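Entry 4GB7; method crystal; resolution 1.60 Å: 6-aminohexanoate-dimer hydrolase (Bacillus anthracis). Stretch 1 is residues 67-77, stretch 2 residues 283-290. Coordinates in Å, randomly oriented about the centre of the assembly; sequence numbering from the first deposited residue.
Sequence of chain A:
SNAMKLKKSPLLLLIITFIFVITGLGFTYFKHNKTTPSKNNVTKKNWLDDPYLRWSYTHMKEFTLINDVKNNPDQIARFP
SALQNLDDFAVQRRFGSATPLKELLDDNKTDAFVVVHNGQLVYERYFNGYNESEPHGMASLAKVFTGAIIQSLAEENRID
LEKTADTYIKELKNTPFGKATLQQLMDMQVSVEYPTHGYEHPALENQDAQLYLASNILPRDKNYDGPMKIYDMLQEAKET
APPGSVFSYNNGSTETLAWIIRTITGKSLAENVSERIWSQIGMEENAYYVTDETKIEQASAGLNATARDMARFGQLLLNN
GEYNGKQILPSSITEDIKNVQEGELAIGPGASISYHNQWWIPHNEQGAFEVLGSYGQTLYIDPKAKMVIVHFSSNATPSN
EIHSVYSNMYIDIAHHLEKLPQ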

# COMPACT_ATOMS: atom_id res chain seq x y z
N ASN A 67 -9.73 5.09 12.47
CA ASN A 67 -9.29 4.36 13.63
C ASN A 67 -7.80 4.55 13.75
O ASN A 67 -7.04 4.28 12.81
CB ASN A 67 -9.50 2.87 13.47
CG ASN A 67 -10.93 2.47 13.49
OD1 ASN A 67 -11.81 3.26 13.82
ND2 ASN A 67 -11.19 1.19 13.18
N ASP A 68 -7.38 5.02 14.91
CA ASP A 68 -5.96 5.25 15.15
C ASP A 68 -5.15 3.96 15.21
O ASP A 68 -5.61 2.94 15.79
CB ASP A 68 -5.74 6.02 16.45
CG ASP A 68 -6.12 7.46 16.37
OD1 ASP A 68 -6.13 8.09 15.30
OD2 ASP A 68 -6.37 7.99 17.48
N VAL A 69 -3.93 4.02 14.67
CA VAL A 69 -2.92 2.96 14.78
C VAL A 69 -1.77 3.52 15.60
O VAL A 69 -0.95 4.28 15.12
CB VAL A 69 -2.45 2.53 13.39
CG1 VAL A 69 -1.31 1.51 13.46
CG2 VAL A 69 -3.64 2.08 12.57
N LYS A 70 -1.73 3.17 16.88
CA LYS A 70 -0.82 3.80 17.82
C LYS A 70 0.62 3.32 17.71
O LYS A 70 0.88 2.11 17.58
CB LYS A 70 -1.30 3.57 19.26
CG LYS A 70 -2.56 4.33 19.62
CD LYS A 70 -2.94 4.16 21.08
CE LYS A 70 -3.47 2.77 21.44
NZ LYS A 70 -3.61 2.52 22.92
N ASN A 71 1.55 4.26 17.81
CA ASN A 71 2.95 3.89 18.04
C ASN A 71 3.17 3.68 19.54
O ASN A 71 2.20 3.60 20.30
CB ASN A 71 3.91 4.95 17.49
CG ASN A 71 3.96 6.19 18.34
OD1 ASN A 71 3.00 6.53 18.99
ND2 ASN A 71 5.07 6.92 18.25
N ASN A 72 4.45 3.53 19.94
CA ASN A 72 4.87 3.63 21.35
C ASN A 72 5.67 4.90 21.56
O ASN A 72 6.88 4.94 21.24
CB ASN A 72 5.70 2.46 21.77
CG ASN A 72 6.01 2.49 23.27
OD1 ASN A 72 5.93 3.55 23.93
ND2 ASN A 72 6.29 1.34 23.82
N PRO A 73 5.03 5.92 22.13
CA PRO A 73 5.76 7.19 22.24
C PRO A 73 7.02 7.16 23.11
O PRO A 73 7.84 8.07 23.00
CB PRO A 73 4.73 8.14 22.85
CG PRO A 73 3.42 7.55 22.52
CD PRO A 73 3.61 6.06 22.48
N ASP A 74 7.13 6.16 23.99
CA ASP A 74 8.25 6.02 24.87
C ASP A 74 9.38 5.22 24.27
O ASP A 74 10.44 5.12 24.88
CB ASP A 74 7.76 5.39 26.17
CG ASP A 74 6.78 6.30 26.88
OD1 ASP A 74 7.00 7.52 26.93
OD2 ASP A 74 5.78 5.80 27.38
N GLN A 75 9.17 4.67 23.06
CA GLN A 75 10.17 3.84 22.39
C GLN A 75 10.31 4.24 20.93
O GLN A 75 10.26 3.40 20.04
CB GLN A 75 9.82 2.35 22.50
CG GLN A 75 9.88 1.79 23.92
CD GLN A 75 11.30 1.61 24.43
OE1 GLN A 75 12.21 1.23 23.68
NE2 GLN A 75 11.49 1.85 25.72
N ILE A 76 10.49 5.52 20.67
CA ILE A 76 10.79 5.99 19.32
C ILE A 76 12.27 5.77 19.08
O ILE A 76 13.06 5.90 20.02
CB ILE A 76 10.46 7.48 19.19
CG1 ILE A 76 8.97 7.75 19.53
CG2 ILE A 76 10.88 8.06 17.81
CD1 ILE A 76 8.65 9.24 19.57
N ALA A 77 12.64 5.41 17.85
CA ALA A 77 14.06 5.21 17.47
C ALA A 77 14.34 6.19 16.34
O ALA A 77 13.76 6.11 15.25
CB ALA A 77 14.30 3.79 17.02
N MSE A 283 8.57 3.54 15.65
CA MSE A 283 7.82 4.54 14.85
C MSE A 283 7.69 5.87 15.60
O MSE A 283 7.46 5.90 16.81
CB MSE A 283 6.41 4.08 14.60
CG MSE A 283 6.29 2.72 13.87
SE MSE A 283 7.15 2.84 12.10
CE MSE A 283 6.07 1.44 11.31
N GLU A 284 7.84 6.96 14.86
CA GLU A 284 7.79 8.29 15.42
C GLU A 284 6.38 8.80 15.72
O GLU A 284 6.23 9.66 16.61
CB GLU A 284 8.41 9.26 14.40
CG GLU A 284 9.89 9.24 14.30
CD GLU A 284 10.32 10.21 13.21
OE1 GLU A 284 10.37 11.44 13.46
OE2 GLU A 284 10.58 9.74 12.10
N GLU A 285 5.40 8.39 14.90
CA GLU A 285 4.04 8.91 14.97
C GLU A 285 3.03 7.79 14.85
O GLU A 285 3.35 6.68 14.36
CB GLU A 285 3.76 9.94 13.85
CG GLU A 285 4.77 11.09 13.76
CD GLU A 285 4.77 12.08 14.90
OE1 GLU A 285 3.78 12.09 15.64
OE2 GLU A 285 5.78 12.88 15.02
N ASN A 286 1.83 8.10 15.30
CA ASN A 286 0.69 7.26 15.03
C ASN A 286 0.44 7.17 13.52
O ASN A 286 0.78 8.08 12.73
CB ASN A 286 -0.59 7.79 15.71
CG ASN A 286 -0.55 7.73 17.22
OD1 ASN A 286 0.21 6.97 17.82
ND2 ASN A 286 -1.34 8.57 17.85
N ALA A 287 -0.18 6.08 13.12
CA ALA A 287 -0.81 6.00 11.82
C ALA A 287 -2.33 5.97 12.07
O ALA A 287 -2.79 6.10 13.22
CB ALA A 287 -0.31 4.80 11.02
N TYR A 288 -3.09 5.89 11.01
CA TYR A 288 -4.53 5.70 11.12
C TYR A 288 -5.10 5.10 9.85
O TYR A 288 -4.53 5.28 8.75
CB TYR A 288 -5.25 7.00 11.48
CG TYR A 288 -5.16 8.14 10.50
CD1 TYR A 288 -5.99 8.19 9.34
CD2 TYR A 288 -4.31 9.20 10.75
CE1 TYR A 288 -5.90 9.31 8.47
CE2 TYR A 288 -4.24 10.29 9.90
CZ TYR A 288 -5.06 10.33 8.77
OH TYR A 288 -5.05 11.42 7.91
N TYR A 289 -6.20 4.36 10.01
CA TYR A 289 -6.97 3.86 8.90
C TYR A 289 -8.26 4.65 8.71
O TYR A 289 -9.01 4.86 9.66
CB TYR A 289 -7.46 2.43 9.13
CG TYR A 289 -6.49 1.33 8.79
CD1 TYR A 289 -6.34 0.87 7.47
CD2 TYR A 289 -5.73 0.73 9.80
CE1 TYR A 289 -5.46 -0.15 7.17
CE2 TYR A 289 -4.86 -0.30 9.48
CZ TYR A 289 -4.74 -0.76 8.20
OH TYR A 289 -3.82 -1.79 7.98
N VAL A 290 -8.51 5.05 7.46
CA VAL A 290 -9.85 5.47 7.07
C VAL A 290 -10.77 4.27 7.22
O VAL A 290 -10.41 3.14 6.89
CB VAL A 290 -9.85 6.03 5.65
CG1 VAL A 290 -11.26 6.19 5.11
CG2 VAL A 290 -9.02 7.34 5.64
O HOH W 1 5.06 9.72 19.33
O HOH W 2 7.13 3.95 18.60

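This contact is a short antiparallel strand pairing that, where the ladder ends, hands over to two asparagine side chains, one from each stretch, that bond the backbone opposite. Strand 67-69 runs beside strand 287-290, their N-to-C directions 149° apart. Asn-67 faces Tyr-289 in one hydrogen-bonded pair, with Asn-67 N to Tyr-289 O and Tyr-289 N to Asn-67 O both 2.9 Å. Val-69 and Ala-287 form the next, with Val-69 N to Ala-287 O and Ala-287 N to Val-69 O both 2.8 Å. Between them, Asp-68 and Tyr-288 make the non-hydrogen-bonded pair, and their CA atoms come within 4.3 Å. The carbonyls also receive CA-H...O contacts: Asn-67 O lies 3.3 Å from Tyr-288 CA, and Val-69 O lies 3.4 Å from Asn-286 CA.

Alternation sorts the side chains. Asn-67, Val-69, Ala-287 and Tyr-289 share one face, where Val-69 CB meets Ala-287 CB at 3.9 Å and Val-69 CG2 reaches Tyr-289 CD2 at 3.7 Å. Alanine has only its CB to offer here, and the same valine also touches the tyrosine ring. Asp-68 and Tyr-288 project from the other face.

Beyond the ladder, side-chain amides take over. Asn-286 OD1 accepts from Asn-71 N at 3.0 Å, standing in for a backbone carbonyl. Asn-71, its CB directed toward the other stretch, sends ND2 to Met-283 O (3.0 Å, nearly linear at 173°). Asn-71 ND2 also donates to water 1 at 3.0 Å, and that water donates to Glu-284 O at 3.0 Å, so one amide group serves two carbonyls, one directly and one through solvent. Water 2 lies between Asn-72 O (2.8 Å) and Met-283 O (2.7 Å). Farther along, Ile-76 CG2 packs against the aliphatic part of Glu-284, 3.8 Å from its CG.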